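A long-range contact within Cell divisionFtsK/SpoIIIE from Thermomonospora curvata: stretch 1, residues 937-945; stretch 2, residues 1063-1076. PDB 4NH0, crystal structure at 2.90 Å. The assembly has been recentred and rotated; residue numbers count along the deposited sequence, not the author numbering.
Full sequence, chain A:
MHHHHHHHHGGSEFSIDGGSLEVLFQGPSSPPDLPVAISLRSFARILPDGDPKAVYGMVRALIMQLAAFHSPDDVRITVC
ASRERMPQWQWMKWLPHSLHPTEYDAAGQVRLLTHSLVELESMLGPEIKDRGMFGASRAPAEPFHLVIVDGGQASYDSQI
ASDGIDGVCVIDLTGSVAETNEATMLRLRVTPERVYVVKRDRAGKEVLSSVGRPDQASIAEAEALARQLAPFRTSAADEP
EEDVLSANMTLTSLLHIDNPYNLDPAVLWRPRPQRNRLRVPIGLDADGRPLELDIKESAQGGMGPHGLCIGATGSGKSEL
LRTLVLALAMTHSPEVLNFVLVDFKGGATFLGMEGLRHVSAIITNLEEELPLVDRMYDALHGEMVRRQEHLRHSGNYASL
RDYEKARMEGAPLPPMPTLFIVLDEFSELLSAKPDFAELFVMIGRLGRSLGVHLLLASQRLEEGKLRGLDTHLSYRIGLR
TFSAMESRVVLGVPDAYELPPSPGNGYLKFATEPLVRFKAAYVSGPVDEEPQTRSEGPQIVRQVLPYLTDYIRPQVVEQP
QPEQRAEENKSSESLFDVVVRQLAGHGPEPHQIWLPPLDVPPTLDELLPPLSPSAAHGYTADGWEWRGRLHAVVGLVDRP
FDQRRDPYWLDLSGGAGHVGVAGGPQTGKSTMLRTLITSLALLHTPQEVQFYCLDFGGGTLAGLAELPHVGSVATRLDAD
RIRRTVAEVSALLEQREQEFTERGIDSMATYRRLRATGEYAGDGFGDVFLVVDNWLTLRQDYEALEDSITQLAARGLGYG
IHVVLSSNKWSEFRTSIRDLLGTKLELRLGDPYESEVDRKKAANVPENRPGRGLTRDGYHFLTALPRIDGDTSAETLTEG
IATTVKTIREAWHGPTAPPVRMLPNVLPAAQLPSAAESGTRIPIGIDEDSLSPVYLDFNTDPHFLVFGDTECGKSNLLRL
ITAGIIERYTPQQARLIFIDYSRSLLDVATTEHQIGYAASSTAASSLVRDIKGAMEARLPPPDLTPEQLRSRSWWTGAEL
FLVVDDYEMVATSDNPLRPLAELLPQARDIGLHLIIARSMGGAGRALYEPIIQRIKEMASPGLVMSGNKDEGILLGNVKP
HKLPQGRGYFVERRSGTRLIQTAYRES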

ATOM      1  N   ASP A 937      16.482  45.135  -7.557  1.00 59.45           N
ATOM      2  CA  ASP A 937      16.334  46.238  -8.497  1.00 53.69           C
ATOM      3  C   ASP A 937      16.244  47.573  -7.764  1.00 57.91           C
ATOM      4  O   ASP A 937      15.194  47.927  -7.231  1.00 71.25           O
ATOM      5  N   PHE A 938      17.349  48.311  -7.752  1.00 56.86           N
ATOM      6  CA  PHE A 938      17.430  49.569  -7.018  1.00 61.97           C
ATOM      7  C   PHE A 938      16.725  50.724  -7.724  1.00 60.68           C
ATOM      8  O   PHE A 938      16.875  51.880  -7.333  1.00 71.20           O
ATOM      9  N   ASN A 939      15.961  50.414  -8.765  1.00 60.89           N
ATOM     10  CA  ASN A 939      15.147  51.421  -9.433  1.00 67.00           C
ATOM     11  C   ASN A 939      13.716  51.374  -8.917  1.00 71.28           C
ATOM     12  O   ASN A 939      12.934  52.298  -9.133  1.00 88.76           O
ATOM     13  N   THR A 940      13.387  50.285  -8.231  1.00 55.78           N
ATOM     14  CA  THR A 940      12.060  50.106  -7.658  1.00 63.98           C
ATOM     15  C   THR A 940      12.085  50.344  -6.151  1.00 75.91           C
ATOM     16  O   THR A 940      11.330  51.164  -5.630  1.00 78.78           O
ATOM     17  N   ASP A 941      12.957  49.620  -5.458  1.00 71.35           N
ATOM     18  CA  ASP A 941      13.141  49.803  -4.025  1.00 67.27           C
ATOM     19  C   ASP A 941      14.590  50.179  -3.730  1.00 69.43           C
ATOM     20  O   ASP A 941      15.506  49.410  -4.014  1.00 64.03           O
ATOM     21  N   PRO A 942      14.797  51.370  -3.151  1.00 67.42           N
ATOM     22  CA  PRO A 942      16.119  51.987  -2.992  1.00 65.32           C
ATOM     23  C   PRO A 942      17.037  51.330  -1.960  1.00 60.53           C
ATOM     24  O   PRO A 942      18.253  51.461  -2.085  1.00 56.09           O
ATOM     25  N   HIS A 943      16.484  50.642  -0.968  1.00 61.39           N
ATOM     26  CA  HIS A 943      17.302  50.144   0.136  1.00 58.92           C
ATOM     27  C   HIS A 943      17.348  48.621   0.227  1.00 56.47           C
ATOM     28  O   HIS A 943      16.549  47.924  -0.395  1.00 59.82           O
ATOM     29  N   PHE A 944      18.296  48.118   1.012  1.00 44.41           N
ATOM     30  CA  PHE A 944      18.415  46.687   1.278  1.00 52.95           C
ATOM     31  C   PHE A 944      19.048  46.449   2.646  1.00 56.36           C
ATOM     32  O   PHE A 944      19.941  47.184   3.060  1.00 54.06           O
ATOM     33  N   LEU A 945      18.587  45.410   3.336  1.00 55.30           N
ATOM     34  CA  LEU A 945      19.035  45.127   4.695  1.00 48.59           C
ATOM     35  C   LEU A 945      19.201  43.628   4.930  1.00 54.16           C
ATOM     36  O   LEU A 945      18.362  42.835   4.510  1.00 61.42           O
ATOM     37  N   LEU A1063      16.135  61.422   5.832  1.00 88.96           N
ATOM     38  CA  LEU A1063      16.223  61.507   4.378  1.00 85.35           C
ATOM     39  C   LEU A1063      15.780  60.210   3.709  1.00 86.38           C
ATOM     40  O   LEU A1063      15.371  60.207   2.548  1.00 82.39           O
ATOM     41  N   LEU A1064      15.862  59.113   4.455  1.00 83.17           N
ATOM     42  CA  LEU A1064      15.533  57.784   3.939  1.00 73.89           C
ATOM     43  C   LEU A1064      14.137  57.647   3.309  1.00 76.62           C
ATOM     44  O   LEU A1064      13.982  56.911   2.336  1.00 76.05           O
ATOM     45  N   PRO A1065      13.113  58.325   3.862  1.00 79.75           N
ATOM     46  CA  PRO A1065      11.840  58.248   3.136  1.00 83.30           C
ATOM     47  C   PRO A1065      11.884  58.979   1.797  1.00 84.00           C
ATOM     48  O   PRO A1065      11.236  58.555   0.840  1.00 71.84           O
ATOM     49  N   GLN A1066      12.647  60.064   1.736  1.00 83.50           N
ATOM     50  CA  GLN A1066      12.756  60.860   0.519  1.00 83.61           C
ATOM     51  C   GLN A1066      13.874  60.349  -0.384  1.00 67.10           C
ATOM     52  O   GLN A1066      14.261  61.020  -1.339  1.00 78.13           O
ATOM     53  N   ALA A1067      14.382  59.159  -0.084  1.00 75.60           N
ATOM     54  CA  ALA A1067      15.518  58.597  -0.808  1.00 69.03           C
ATOM     55  C   ALA A1067      15.180  58.253  -2.255  1.00 67.98           C
ATOM     56  O   ALA A1067      16.075  58.033  -3.070  1.00 68.62           O
ATOM     57  N   ARG A1068      13.892  58.204  -2.572  1.00 78.04           N
ATOM     58  CA  ARG A1068      13.458  57.866  -3.921  1.00 76.32           C
ATOM     59  C   ARG A1068      13.482  59.091  -4.829  1.00 79.73           C
ATOM     60  O   ARG A1068      13.856  59.001  -5.997  1.00 85.62           O
ATOM     61  N   ASP A1069      13.087  60.237  -4.283  1.00 90.18           N
ATOM     62  CA  ASP A1069      13.095  61.487  -5.035  1.00 82.22           C
ATOM     63  C   ASP A1069      14.519  61.992  -5.233  1.00 75.54           C
ATOM     64  O   ASP A1069      14.776  62.837  -6.089  1.00 76.65           O
ATOM     65  N   ILE A1070      15.441  61.474  -4.431  1.00 64.86           N
ATOM     66  CA  ILE A1070      16.855  61.782  -4.591  1.00 69.17           C
ATOM     67  C   ILE A1070      17.597  60.513  -4.997  1.00 80.55           C
ATOM     68  O   ILE A1070      16.971  59.505  -5.321  1.00 93.22           O
ATOM     69  N   GLY A1071      18.925  60.556  -4.988  1.00 50.74           N
ATOM     70  CA  GLY A1071      19.712  59.418  -5.428  1.00 63.86           C
ATOM     71  C   GLY A1071      20.389  58.669  -4.297  1.00 74.16           C
ATOM     72  O   GLY A1071      21.565  58.318  -4.393  1.00 68.21           O
ATOM     73  N   LEU A1072      19.643  58.410  -3.230  1.00 76.32           N
ATOM     74  CA  LEU A1072      20.206  57.776  -2.043  1.00 73.25           C
ATOM     75  C   LEU A1072      19.853  56.295  -1.960  1.00 73.68           C
ATOM     76  O   LEU A1072      18.729  55.897  -2.259  1.00 73.00           O
ATOM     77  N   HIS A1073      20.825  55.485  -1.554  1.00 65.00           N
ATOM     78  CA  HIS A1073      20.616  54.053  -1.378  1.00 64.75           C
ATOM     79  C   HIS A1073      21.358  53.544  -0.146  1.00 75.19           C
ATOM     80  O   HIS A1073      22.535  53.844   0.047  1.00 71.84           O
ATOM     81  N   LEU A1074      20.663  52.775   0.686  1.00 73.71           N
ATOM     82  CA  LEU A1074      21.267  52.212   1.887  1.00 57.44           C
ATOM     83  C   LEU A1074      21.390  50.698   1.793  1.00 57.86           C
ATOM     84  O   LEU A1074      20.396  49.991   1.629  1.00 67.88           O
ATOM     85  N   ILE A1075      22.620  50.208   1.897  1.00 47.96           N
ATOM     86  CA  ILE A1075      22.884  48.777   1.892  1.00 47.18           C
ATOM     87  C   ILE A1075      23.585  48.399   3.190  1.00 54.13           C
ATOM     88  O   ILE A1075      24.766  48.690   3.377  1.00 68.65           O
ATOM     89  N   ILE A1076      22.848  47.750   4.086  1.00 51.19           N
ATOM     90  CA  ILE A1076      23.305  47.555   5.455  1.00 54.15           C
ATOM     91  C   ILE A1076      23.365  46.085   5.864  1.00 64.21           C
ATOM     92  O   ILE A1076      22.455  45.312   5.572  1.00 59.38           O
TER

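The two stretches meet as neighbouring parallel strands at one end and as a loop packed against a turn at the other, burying 676 Å² in total. The register fixes the frame: CA atoms of H943 and L1074 lie 4.8 Å apart, and the bridges F944–I1075 and L945–I1076 follow at 5.0 Å each. Two backbone hydrogen bonds hold this ladder, F944 N to L1074 O at 2.9 Å and I1076 N to F944 O at 3.1 Å, with N-H...O angles of 160° and 164°.

The most intimate fit is made by H943, which has 93 Å² covered, the largest value in either stretch. Its CA-to-CB bond points sideways, but chi1 of -50° (m) and chi2 of -74° lay the imidazole along stretch 2, into a hollow lined by L1064, A1067 and L1074. The ring spans this hollow with both nitrogens engaged near its plane. H943 NE2 donates to L1064 O at 3.4 Å, and L1074 N donates to H943 ND1 at 3.1 Å; both bonds are weak, the second with an angle of only 135°. This pattern places the ring proton on NE2. The walls are close: A1067 CB approaches H943 NE2 to 3.4 Å, and L1074 CB comes to 3.3 Å from H943 ND1. On the L1064 side (chi1 m, chi2 t), CD2 lies 3.9 Å from H943 CE1.

H1073 fills a reciprocal hollow, between F938 and P942. Its CA-to-CB bond is sideways, yet with chi1 of -62° (m) and chi2 of -66° the end of the side chain comes nearer to stretch 1. H1073 ND1 donates to P942 O at 2.8 Å, a contact at the ring edge with an angle of 145°, while F938 CB sits over one face, 4.2 Å from H1073 CE1. The P942 ring, C-gamma endo, adds a further wall, its CB 3.5 Å from H1073 ND1. The F938 and H1073 rings are oblique, with planes at 55° and centroids 5.7 Å apart. H1073 NE2 is hydrogen-bonded elsewhere in the structure.

F938 points toward stretch 2 with chi1 of -69° (m), and the tip of its ring, CZ, reaches I1075 CD1 at 3.9 Å. I1075, chi1 m and chi2 t, shares a sheet face with F944, whose ring (chi1 t) offers its edge: F944 CD2 lies 4.2 Å from I1075 CG2. On the other face, L945 (chi1 t, chi2 p) brings CD1 to 3.7 Å from I1076 CB, so its end comes nearer to the neighbouring strand than its CA-to-CB direction suggests.

R1068 closes the exposed margin. Its side chain, t, t, m along chi1 to chi3, carries the guanidinium to the loop, with NH2 3.5 Å from P942 CD. T940 O lies over one guanidinium face, 3.6 Å from R1068 CZ. The salt bridge from R1068 NH2 to D941 OD1 is long, 3.9 Å, and out of plane, so it is electrostatic only.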

ATOM      1  CB  ASP A 937      15.102  46.023  -9.375  1.00 57.55           C
ATOM      2  CG  ASP A 937      14.960  47.080 -10.449  1.00 65.31           C
ATOM      3  OD1 ASP A 937      13.889  47.137 -11.085  1.00 71.05           O
ATOM      4  OD2 ASP A 937      15.917  47.854 -10.655  1.00 70.01           O
ATOM      5  CB  PHE A 938      18.892  49.939  -6.766  1.00 54.70           C
ATOM      6  CG  PHE A 938      19.584  49.040  -5.785  1.00 45.08           C
ATOM      7  CD1 PHE A 938      19.214  49.033  -4.453  1.00 55.91           C
ATOM      8  CD2 PHE A 938      20.613  48.209  -6.192  1.00 57.99           C
ATOM      9  CE1 PHE A 938      19.849  48.209  -3.545  1.00 51.24           C
ATOM     10  CE2 PHE A 938      21.252  47.383  -5.288  1.00 48.26           C
ATOM     11  CZ  PHE A 938      20.870  47.385  -3.964  1.00 29.87           C
ATOM     12  CB  ASN A 939      15.171  51.224 -10.949  1.00 78.86           C
ATOM     13  CG  ASN A 939      16.510  51.579 -11.562  1.00 83.65           C
ATOM     14  OD1 ASN A 939      17.249  52.407 -11.030  1.00 94.65           O
ATOM     15  ND2 ASN A 939      16.828  50.956 -12.691  1.00 87.92           N
ATOM     16  CB  THR A 940      11.512  48.699  -7.946  1.00 68.80           C
ATOM     17  OG1 THR A 940      12.453  47.719  -7.494  1.00 73.74           O
ATOM     18  CG2 THR A 940      11.284  48.518  -9.435  1.00 56.40           C
ATOM     19  CB  ASP A 941      12.744  48.540  -3.263  1.00 78.93           C
ATOM     20  CG  ASP A 941      11.265  48.232  -3.377  1.00 81.60           C
ATOM     21  OD1 ASP A 941      10.473  49.177  -3.572  1.00 79.69           O
ATOM     22  OD2 ASP A 941      10.891  47.045  -3.271  1.00 91.34           O
ATOM     23  CB  PRO A 942      15.778  53.415  -2.558  1.00 60.73           C
ATOM     24  CG  PRO A 942      14.464  53.296  -1.888  1.00 55.53           C
ATOM     25  CD  PRO A 942      13.722  52.234  -2.636  1.00 68.09           C
ATOM     26  CB  HIS A 943      16.796  50.716   1.460  1.00 61.12           C
ATOM     27  CG  HIS A 943      16.622  52.202   1.448  1.00 66.75           C
ATOM     28  ND1 HIS A 943      17.687  53.077   1.482  1.00 56.94           N
ATOM     29  CD2 HIS A 943      15.507  52.969   1.405  1.00 71.25           C
ATOM     30  CE1 HIS A 943      17.236  54.318   1.460  1.00 71.18           C
ATOM     31  NE2 HIS A 943      15.916  54.281   1.413  1.00 69.65           N
ATOM     32  CB  PHE A 944      19.235  45.996   0.188  1.00 52.16           C
ATOM     33  CG  PHE A 944      19.445  44.528   0.429  1.00 53.75           C
ATOM     34  CD1 PHE A 944      18.428  43.621   0.187  1.00 58.94           C
ATOM     35  CD2 PHE A 944      20.658  44.056   0.897  1.00 37.60           C
ATOM     36  CE1 PHE A 944      18.617  42.274   0.409  1.00 52.89           C
ATOM     37  CE2 PHE A 944      20.851  42.710   1.121  1.00 45.61           C
ATOM     38  CZ  PHE A 944      19.830  41.817   0.876  1.00 56.09           C
ATOM     39  CB  LEU A 945      18.042  45.714   5.701  1.00 59.58           C
ATOM     40  CG  LEU A 945      18.312  45.521   7.192  1.00 54.61           C
ATOM     41  CD1 LEU A 945      19.657  46.106   7.577  1.00 65.40           C
ATOM     42  CD2 LEU A 945      17.199  46.154   8.009  1.00 47.99           C
ATOM     43  CB  LEU A1063      17.651  61.853   3.948  1.00 79.21           C
ATOM     44  CG  LEU A1063      18.052  63.330   3.870  1.00 75.21           C
ATOM     45  CD1 LEU A1063      17.842  64.048   5.195  1.00105.96           C
ATOM     46  CD2 LEU A1063      19.497  63.460   3.423  1.00 60.40           C
ATOM     47  CB  LEU A1064      15.691  56.746   5.053  1.00 74.02           C
ATOM     48  CG  LEU A1064      17.090  56.661   5.667  1.00 72.97           C
ATOM     49  CD1 LEU A1064      17.173  55.521   6.667  1.00 71.75           C
ATOM     50  CD2 LEU A1064      18.137  56.503   4.580  1.00 63.69           C
ATOM     51  CB  PRO A1065      10.848  58.923   4.089  1.00 81.74           C
ATOM     52  CG  PRO A1065      11.465  58.786   5.432  1.00 90.32           C
ATOM     53  CD  PRO A1065      12.936  58.914   5.202  1.00 78.74           C
ATOM     54  CB  GLN A1066      12.998  62.331   0.864  1.00 93.83           C
ATOM     55  CG  GLN A1066      11.935  62.951   1.756  1.00 83.64           C
ATOM     56  CD  GLN A1066      10.634  63.213   1.023  1.00100.15           C
ATOM     57  OE1 GLN A1066      10.606  63.297  -0.205  1.00 93.15           O
ATOM     58  NE2 GLN A1066       9.549  63.345   1.774  1.00106.33           N
ATOM     59  CB  ALA A1067      16.038  57.364  -0.090  1.00 70.13           C
ATOM     60  CB  ARG A1068      12.058  57.252  -3.889  1.00 77.49           C
ATOM     61  CG  ARG A1068      11.644  56.579  -5.185  1.00 88.81           C
ATOM     62  CD  ARG A1068      10.486  55.625  -4.950  1.00 98.71           C
ATOM     63  NE  ARG A1068      10.779  54.681  -3.875  1.00 94.04           N
ATOM     64  CZ  ARG A1068       9.974  53.690  -3.509  1.00 96.32           C
ATOM     65  NH1 ARG A1068       8.819  53.504  -4.132  1.00103.05           N
ATOM     66  NH2 ARG A1068      10.325  52.880  -2.519  1.00 82.99           N
ATOM     67  CB  ASP A1069      12.250  62.547  -4.328  1.00 73.06           C
ATOM     68  CG  ASP A1069      10.766  62.245  -4.392  1.00 85.93           C
ATOM     69  OD1 ASP A1069      10.322  61.653  -5.398  1.00 79.17           O
ATOM     70  OD2 ASP A1069      10.044  62.601  -3.438  1.00 77.47           O
ATOM     71  CB  ILE A1070      17.456  62.374  -3.302  1.00 75.73           C
ATOM     72  CG1 ILE A1070      17.333  61.382  -2.147  1.00 73.66           C
ATOM     73  CG2 ILE A1070      16.759  63.675  -2.945  1.00 71.70           C
ATOM     74  CD1 ILE A1070      17.714  61.962  -0.802  1.00 56.80           C
ATOM     75  CB  LEU A1072      19.728  58.500  -0.784  1.00 69.24           C
ATOM     76  CG  LEU A1072      20.319  58.047   0.552  1.00 55.99           C
ATOM     77  CD1 LEU A1072      21.834  58.129   0.521  1.00 47.92           C
ATOM     78  CD2 LEU A1072      19.760  58.887   1.686  1.00 47.14           C
ATOM     79  CB  HIS A1073      21.074  53.281  -2.616  1.00 68.56           C
ATOM     80  CG  HIS A1073      20.325  53.632  -3.862  1.00 66.97           C
ATOM     81  ND1 HIS A1073      18.983  53.362  -4.024  1.00 76.29           N
ATOM     82  CD2 HIS A1073      20.730  54.227  -5.009  1.00 64.68           C
ATOM     83  CE1 HIS A1073      18.593  53.778  -5.216  1.00 73.77           C
ATOM     84  NE2 HIS A1073      19.633  54.307  -5.833  1.00 65.28           N
ATOM     85  CB  LEU A1074      20.456  52.593   3.127  1.00 65.82           C
ATOM     86  CG  LEU A1074      21.016  53.722   3.991  1.00 69.09           C
ATOM     87  CD1 LEU A1074      22.323  53.296   4.633  1.00 53.11           C
ATOM     88  CD2 LEU A1074      21.211  54.983   3.169  1.00 69.68           C
ATOM     89  CB  ILE A1075      23.743  48.362   0.687  1.00 53.99           C
ATOM     90  CG1 ILE A1075      23.155  48.934  -0.604  1.00 35.75           C
ATOM     91  CG2 ILE A1075      23.844  46.850   0.603  1.00 49.51           C
ATOM     92  CD1 ILE A1075      23.941  48.588  -1.839  1.00 33.14           C
ATOM     93  CB  ILE A1076      22.387  48.311   6.443  1.00 47.54           C
ATOM     94  CG1 ILE A1076      22.356  49.802   6.111  1.00 58.06           C
ATOM     95  CG2 ILE A1076      22.837  48.106   7.873  1.00 57.64           C
ATOM     96  CD1 ILE A1076      21.425  50.598   6.991  1.00 53.12           C
TER